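Local coordinates for uncharacterized protein (Bombyx mori, PDB 5AZ1), which probably reduces carbonyl compounds with NADPH, as a TIM-barrel member of the aldo/keto reductase family, at residues H68-H73 with F100-V105; N132-H137 with G167-I172. One frame throughout, in Å; residues are numbered along the deposited sequence.

Interaction 1: H68-H73 with F100-V105; sequences HIDTAH and FITTKV. With NDP (NADPH dihydro-nicotinamide-adenine-dinucleotide phosphate), chain J.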
# COMPACT_ATOMS: atom_id res chain seq x y z
N HIS A 68 0.01 6.15 -10.44
CA HIS A 68 -0.64 5.34 -9.41
C HIS A 68 -0.46 6.09 -8.11
O HIS A 68 0.64 6.42 -7.71
CB HIS A 68 0.01 3.93 -9.39
CG HIS A 68 -0.40 3.02 -8.26
ND1 HIS A 68 -0.01 1.70 -8.23
CD2 HIS A 68 -1.14 3.22 -7.14
CE1 HIS A 68 -0.46 1.13 -7.12
NE2 HIS A 68 -1.18 2.02 -6.47
N ILE A 69 -1.57 6.34 -7.43
CA ILE A 69 -1.58 7.03 -6.17
C ILE A 69 -2.30 6.23 -5.10
O ILE A 69 -3.44 5.87 -5.27
CB ILE A 69 -2.35 8.38 -6.33
CG1 ILE A 69 -1.67 9.27 -7.35
CG2 ILE A 69 -2.46 9.10 -4.98
CD1 ILE A 69 -2.56 10.41 -7.80
N ASP A 70 -1.68 6.00 -3.96
CA ASP A 70 -2.29 5.10 -2.97
C ASP A 70 -2.72 5.98 -1.87
O ASP A 70 -1.87 6.70 -1.32
CB ASP A 70 -1.25 4.12 -2.41
CG ASP A 70 -1.83 3.19 -1.41
OD1 ASP A 70 -2.51 2.23 -1.84
OD2 ASP A 70 -1.62 3.42 -0.20
N THR A 71 -4.01 5.96 -1.51
CA THR A 71 -4.39 6.73 -0.35
C THR A 71 -5.46 6.01 0.43
O THR A 71 -5.74 4.86 0.16
CB THR A 71 -4.83 8.18 -0.75
OG1 THR A 71 -4.79 9.02 0.41
CG2 THR A 71 -6.19 8.24 -1.33
N ALA A 72 -6.05 6.68 1.40
CA ALA A 72 -7.02 6.04 2.29
C ALA A 72 -7.80 7.08 3.07
O ALA A 72 -7.27 8.14 3.29
CB ALA A 72 -6.32 5.06 3.27
N HIS A 73 -9.04 6.78 3.45
CA HIS A 73 -9.76 7.56 4.42
C HIS A 73 -8.90 7.92 5.64
O HIS A 73 -8.72 9.11 5.98
CB HIS A 73 -10.99 6.83 4.84
CG HIS A 73 -11.81 7.57 5.82
ND1 HIS A 73 -12.77 6.95 6.60
CD2 HIS A 73 -11.80 8.88 6.19
CE1 HIS A 73 -13.32 7.85 7.39
NE2 HIS A 73 -12.71 9.01 7.20
N PHE A 100 -4.35 5.76 -11.82
CA PHE A 100 -4.81 4.64 -11.01
C PHE A 100 -4.85 5.13 -9.59
O PHE A 100 -3.79 5.34 -8.98
CB PHE A 100 -3.85 3.44 -11.10
CG PHE A 100 -4.43 2.16 -10.54
CD1 PHE A 100 -4.48 1.93 -9.15
CD2 PHE A 100 -4.97 1.23 -11.39
CE1 PHE A 100 -5.02 0.76 -8.64
CE2 PHE A 100 -5.56 0.06 -10.92
CZ PHE A 100 -5.60 -0.19 -9.54
N ILE A 101 -6.05 5.30 -9.02
CA ILE A 101 -6.21 5.83 -7.67
C ILE A 101 -6.85 4.86 -6.75
O ILE A 101 -7.94 4.35 -7.03
CB ILE A 101 -7.06 7.14 -7.70
CG1 ILE A 101 -6.31 8.20 -8.51
CG2 ILE A 101 -7.31 7.64 -6.29
CD1 ILE A 101 -7.22 9.33 -8.94
N THR A 102 -6.18 4.63 -5.63
CA THR A 102 -6.66 3.68 -4.63
C THR A 102 -7.08 4.38 -3.35
O THR A 102 -6.35 5.24 -2.88
CB THR A 102 -5.51 2.74 -4.24
OG1 THR A 102 -5.11 1.97 -5.37
CG2 THR A 102 -5.96 1.80 -3.11
N THR A 103 -8.19 3.98 -2.75
CA THR A 103 -8.45 4.37 -1.39
C THR A 103 -8.91 3.13 -0.58
O THR A 103 -8.86 2.02 -1.07
CB THR A 103 -9.43 5.55 -1.29
OG1 THR A 103 -9.52 6.01 0.06
CG2 THR A 103 -10.80 5.19 -1.73
N LYS A 104 -9.28 3.33 0.68
CA LYS A 104 -9.42 2.25 1.61
C LYS A 104 -10.43 2.58 2.69
O LYS A 104 -10.59 3.75 3.06
CB LYS A 104 -8.07 1.89 2.26
CG LYS A 104 -6.90 1.74 1.31
CD LYS A 104 -5.65 1.48 2.15
CE LYS A 104 -4.42 1.27 1.34
NZ LYS A 104 -3.40 2.31 1.34
N VAL A 105 -11.12 1.54 3.15
CA VAL A 105 -12.21 1.63 4.10
C VAL A 105 -11.64 1.11 5.42
O VAL A 105 -11.10 -0.03 5.48
CB VAL A 105 -13.34 0.71 3.66
CG1 VAL A 105 -14.46 0.60 4.73
CG2 VAL A 105 -13.89 1.18 2.34
PA NDP J . 8.32 3.59 3.09
O1A NDP J . 9.02 2.23 3.20
O2A NDP J . 7.77 4.10 1.80
O5B NDP J . 9.48 4.66 3.53
C5B NDP J . 9.18 6.01 3.86
C4B NDP J . 10.47 6.75 4.19
O4B NDP J . 11.49 6.52 3.20
C3B NDP J . 10.25 8.28 4.28
O3B NDP J . 10.63 8.73 5.57
C2B NDP J . 11.09 8.86 3.14
O2B NDP J . 11.67 10.14 3.39
C1B NDP J . 12.12 7.77 2.87
N9A NDP J . 12.50 7.62 1.47
C8A NDP J . 11.67 7.43 0.42
N7A NDP J . 12.37 7.27 -0.72
C5A NDP J . 13.67 7.32 -0.37
C6A NDP J . 14.93 7.22 -1.12
N6A NDP J . 14.84 7.01 -2.47
N1A NDP J . 16.09 7.34 -0.39
C2A NDP J . 16.11 7.55 0.95
N3A NDP J . 14.99 7.64 1.70
C4A NDP J . 13.77 7.54 1.08
O3 NDP J . 7.30 3.70 4.33
PN NDP J . 5.71 3.86 4.27
O1N NDP J . 5.19 2.85 5.24
O2N NDP J . 5.32 5.33 4.41
O5D NDP J . 5.41 3.50 2.70
C5D NDP J . 4.22 2.95 2.32
C4D NDP J . 3.03 3.75 1.84
O4D NDP J . 2.12 2.62 1.73
C3D NDP J . 2.23 4.75 2.68
O3D NDP J . 2.43 6.07 2.24
C2D NDP J . 0.79 4.33 2.37
O2D NDP J . 0.42 4.83 1.07
C1D NDP J . 0.89 2.80 2.41
N1N NDP J . 0.79 2.05 3.75
C2N NDP J . -0.25 1.18 3.88
C3N NDP J . -0.51 0.43 5.05
C7N NDP J . -1.69 -0.53 5.09
O7N NDP J . -2.03 -0.92 6.21
N7N NDP J . -2.35 -0.92 3.94
C4N NDP J . 0.35 0.62 6.29
C5N NDP J . 1.47 1.56 6.05
C6N NDP J . 1.63 2.21 4.83
P2B NDP J . 11.00 11.55 2.93
O1X NDP J . 9.46 11.42 2.96
O2X NDP J . 11.40 12.43 4.08
O3X NDP J . 11.59 11.69 1.55
O HOH W 1 -2.73 1.15 -4.31
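K104 meets D70 at about a right angle, and its NZ lies 2.6 Å from OD2 of D70. This is a salt bridge. NZ comes to the syn side of OD2, 20° out of the carboxylate plane. A bend at the last torsion of K104 (chi4 108°) turns NZ onto the aspartate. The same OD2 accepts a hydrogen bond from the ribose hydroxyl O2D of NADPH, 2.8 Å away. The NZ of K104 is also hydrogen-bonded to OH of Y75. In aldo/keto reductases an aspartate, a tyrosine, a lysine and a histidine make up the catalytic tetrad; D70, Y75, K104 and H137 are consistent with that set. Strands 68-70 and 100-105 are parallel neighbours in the TIM barrel, joined through helix 78-90 as a beta-alpha-beta unit. Their backbones bond from I69 N to F100 O, from T102 N to I69 O and from T71 N to T102 O. One water connects H68, D70 and T102. It donates to OD1 of D70 at 2.7 Å and lies in the ring plane of H68, 2.8 Å from NE2. It also bonds OG1 of T102. The other ring nitrogen, ND1, is hydrogen-bonded to O of P18. F100 turns its edge to one face of that ring in a T-shaped pair, planes at 55°, with CD1 of F100 4.1 Å from CD2 of H68.

Interaction 2: N132-H137 with G167-I172; sequences NLVLMH and GLTKAI. With NDP (NADPH dihydro-nicotinamide-adenine-dinucleotide phosphate), chain J.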
# COMPACT_ATOMS: atom_id res chain seq x y z
N ASN A 132 -10.05 3.55 -8.92
CA ASN A 132 -9.61 2.38 -9.67
C ASN A 132 -9.59 1.15 -8.78
O ASN A 132 -9.75 0.04 -9.26
CB ASN A 132 -8.21 2.64 -10.21
CG ASN A 132 -8.24 3.82 -11.17
OD1 ASN A 132 -8.17 5.00 -10.76
ND2 ASN A 132 -8.48 3.50 -12.45
N LEU A 133 -9.39 1.37 -7.50
CA LEU A 133 -9.25 0.27 -6.54
C LEU A 133 -9.68 0.76 -5.16
O LEU A 133 -9.30 1.84 -4.74
CB LEU A 133 -7.78 -0.16 -6.52
CG LEU A 133 -7.42 -1.22 -5.49
CD1 LEU A 133 -8.20 -2.51 -5.71
CD2 LEU A 133 -5.93 -1.55 -5.59
N VAL A 134 -10.48 -0.04 -4.46
CA VAL A 134 -10.76 0.23 -3.05
C VAL A 134 -10.46 -1.05 -2.23
O VAL A 134 -10.84 -2.13 -2.62
CB VAL A 134 -12.18 0.71 -2.84
CG1 VAL A 134 -13.20 -0.34 -3.22
CG2 VAL A 134 -12.42 1.15 -1.39
N LEU A 135 -9.76 -0.87 -1.12
CA LEU A 135 -9.33 -1.95 -0.23
C LEU A 135 -10.02 -1.96 1.14
O LEU A 135 -10.32 -0.90 1.73
CB LEU A 135 -7.84 -1.80 0.03
CG LEU A 135 -6.92 -1.73 -1.19
CD1 LEU A 135 -5.46 -1.64 -0.79
CD2 LEU A 135 -7.10 -2.92 -2.11
N MET A 136 -10.23 -3.16 1.64
CA MET A 136 -10.47 -3.40 3.04
C MET A 136 -9.16 -3.22 3.78
O MET A 136 -8.24 -4.04 3.68
CB MET A 136 -11.05 -4.76 3.26
CG MET A 136 -11.63 -4.90 4.68
SD MET A 136 -12.20 -6.57 5.10
CE MET A 136 -13.10 -7.22 3.70
N HIS A 137 -9.06 -2.09 4.48
CA HIS A 137 -7.78 -1.62 5.04
C HIS A 137 -7.18 -2.65 6.00
O HIS A 137 -5.98 -2.93 5.93
CB HIS A 137 -7.95 -0.26 5.73
CG HIS A 137 -6.70 0.57 5.74
ND1 HIS A 137 -6.72 1.94 5.56
CD2 HIS A 137 -5.40 0.23 5.88
CE1 HIS A 137 -5.47 2.39 5.54
NE2 HIS A 137 -4.65 1.38 5.76
N GLY A 167 -20.38 0.69 -9.50
CA GLY A 167 -19.50 1.48 -10.40
C GLY A 167 -18.75 2.52 -9.59
O GLY A 167 -18.18 3.41 -10.15
N LEU A 168 -18.70 2.36 -8.26
CA LEU A 168 -17.99 3.30 -7.42
C LEU A 168 -16.48 3.05 -7.43
O LEU A 168 -15.67 3.89 -6.97
CB LEU A 168 -18.55 3.24 -5.99
CG LEU A 168 -20.03 3.60 -5.93
CD1 LEU A 168 -20.53 3.44 -4.52
CD2 LEU A 168 -20.34 5.06 -6.37
N THR A 169 -16.11 1.86 -7.91
CA THR A 169 -14.73 1.44 -8.03
C THR A 169 -14.65 0.51 -9.22
O THR A 169 -15.66 -0.08 -9.60
CB THR A 169 -14.23 0.75 -6.77
OG1 THR A 169 -12.83 0.51 -6.88
CG2 THR A 169 -14.97 -0.52 -6.52
N LYS A 170 -13.50 0.49 -9.86
CA LYS A 170 -13.21 -0.43 -10.98
C LYS A 170 -12.61 -1.75 -10.45
O LYS A 170 -12.51 -2.68 -11.17
CB LYS A 170 -12.19 0.15 -11.91
CG LYS A 170 -12.60 1.47 -12.59
CD LYS A 170 -13.73 1.21 -13.55
CE LYS A 170 -13.74 2.10 -14.81
NZ LYS A 170 -14.66 1.53 -15.88
N ALA A 171 -12.26 -1.80 -9.16
CA ALA A 171 -11.68 -2.99 -8.58
C ALA A 171 -11.78 -2.98 -7.07
O ALA A 171 -11.73 -1.92 -6.43
CB ALA A 171 -10.20 -3.20 -8.99
N ILE A 172 -11.85 -4.20 -6.51
CA ILE A 172 -11.90 -4.39 -5.03
C ILE A 172 -10.78 -5.30 -4.64
O ILE A 172 -10.43 -6.26 -5.41
CB ILE A 172 -13.28 -4.93 -4.56
CG1 ILE A 172 -13.69 -6.17 -5.35
CG2 ILE A 172 -14.39 -3.87 -4.74
CD1 ILE A 172 -14.94 -6.83 -4.86
PA NDP J . 8.32 3.59 3.09
O1A NDP J . 9.02 2.23 3.20
O2A NDP J . 7.77 4.10 1.80
O5B NDP J . 9.48 4.66 3.53
C5B NDP J . 9.18 6.01 3.86
C4B NDP J . 10.47 6.75 4.19
O4B NDP J . 11.49 6.52 3.20
C3B NDP J . 10.25 8.28 4.28
O3B NDP J . 10.63 8.73 5.57
C2B NDP J . 11.09 8.86 3.14
O2B NDP J . 11.67 10.14 3.39
C1B NDP J . 12.12 7.77 2.87
N9A NDP J . 12.50 7.62 1.47
C8A NDP J . 11.67 7.43 0.42
N7A NDP J . 12.37 7.27 -0.72
C5A NDP J . 13.67 7.32 -0.37
C6A NDP J . 14.93 7.22 -1.12
N6A NDP J . 14.84 7.01 -2.47
N1A NDP J . 16.09 7.34 -0.39
C2A NDP J . 16.11 7.55 0.95
N3A NDP J . 14.99 7.64 1.70
C4A NDP J . 13.77 7.54 1.08
O3 NDP J . 7.30 3.70 4.33
PN NDP J . 5.71 3.86 4.27
O1N NDP J . 5.19 2.85 5.24
O2N NDP J . 5.32 5.33 4.41
O5D NDP J . 5.41 3.50 2.70
C5D NDP J . 4.22 2.95 2.32
C4D NDP J . 3.03 3.75 1.84
O4D NDP J . 2.12 2.62 1.73
C3D NDP J . 2.23 4.75 2.68
O3D NDP J . 2.43 6.07 2.24
C2D NDP J . 0.79 4.33 2.37
O2D NDP J . 0.42 4.83 1.07
C1D NDP J . 0.89 2.80 2.41
N1N NDP J . 0.79 2.05 3.75
C2N NDP J . -0.25 1.18 3.88
C3N NDP J . -0.51 0.43 5.05
C7N NDP J . -1.69 -0.53 5.09
O7N NDP J . -2.03 -0.92 6.21
N7N NDP J . -2.35 -0.92 3.94
C4N NDP J . 0.35 0.62 6.29
C5N NDP J . 1.47 1.56 6.05
C6N NDP J . 1.63 2.21 4.83
P2B NDP J . 11.00 11.55 2.93
O1X NDP J . 9.46 11.42 2.96
O2X NDP J . 11.40 12.43 4.08
O3X NDP J . 11.59 11.69 1.55
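The parallel sheet of the TIM barrel passes here from strand 133-136 to the loop that leads into strand 172-175. One backbone hydrogen bond joins them: N of V134 donates to O of A171 at 3.0 Å. T169 bonds the same oxygen from within its own segment, its OG1 donating to O of A171 at 2.7 Å. The two donors reach this carbonyl from opposite faces of its plane, so two bonds grip it. OG1 of T169 is anti to its own N (chi1 -173°), which carries the hydroxyl forward to the A171 carbonyl, two residues on. CG2 of T169 meets CG1 of V134 at 3.7 Å, the two side chains crossing at about a right angle. Replacing T169 with an alanine is likely to leave the A171 carbonyl with V134 N as its one donor here and to open a gap beside CG1 of V134. That methyl also touches CG2 of I172, 4.0 Å away. CD1 of L133 packs on CB of A171 at 3.9 Å. N132 directs OD1 to strand 100-105, where it accepts from N of I101, and R96 bonds the same oxygen. L119 of helix 112-126 packs on V134. W157 of helix 153-165 packs on I172, while L133 faces F100 and T102 of the adjoining strand 100-105.

Both interactions are buried and belong to one parallel barrel sheet, in which strands 100-105 and 133-136 are neighbours. Interaction 1 lies nearer the centre of the chain. The face with D70 and T102 is largely polar, with the H68–F100 ring pair at one end, and it binds the cofactor ribose. Interaction 2 lies farther out, at the start of its strands. There the contact is mostly apolar, with one shared carbonyl, and K170 is exposed at its margin. The two touch directly. L135 O takes a probable hydrogen bond from V105 N. At the cofactor end, K104 CD packs 3.5 Å from CE1 of H137. H137 in turn lies beside the nicotinamide amide.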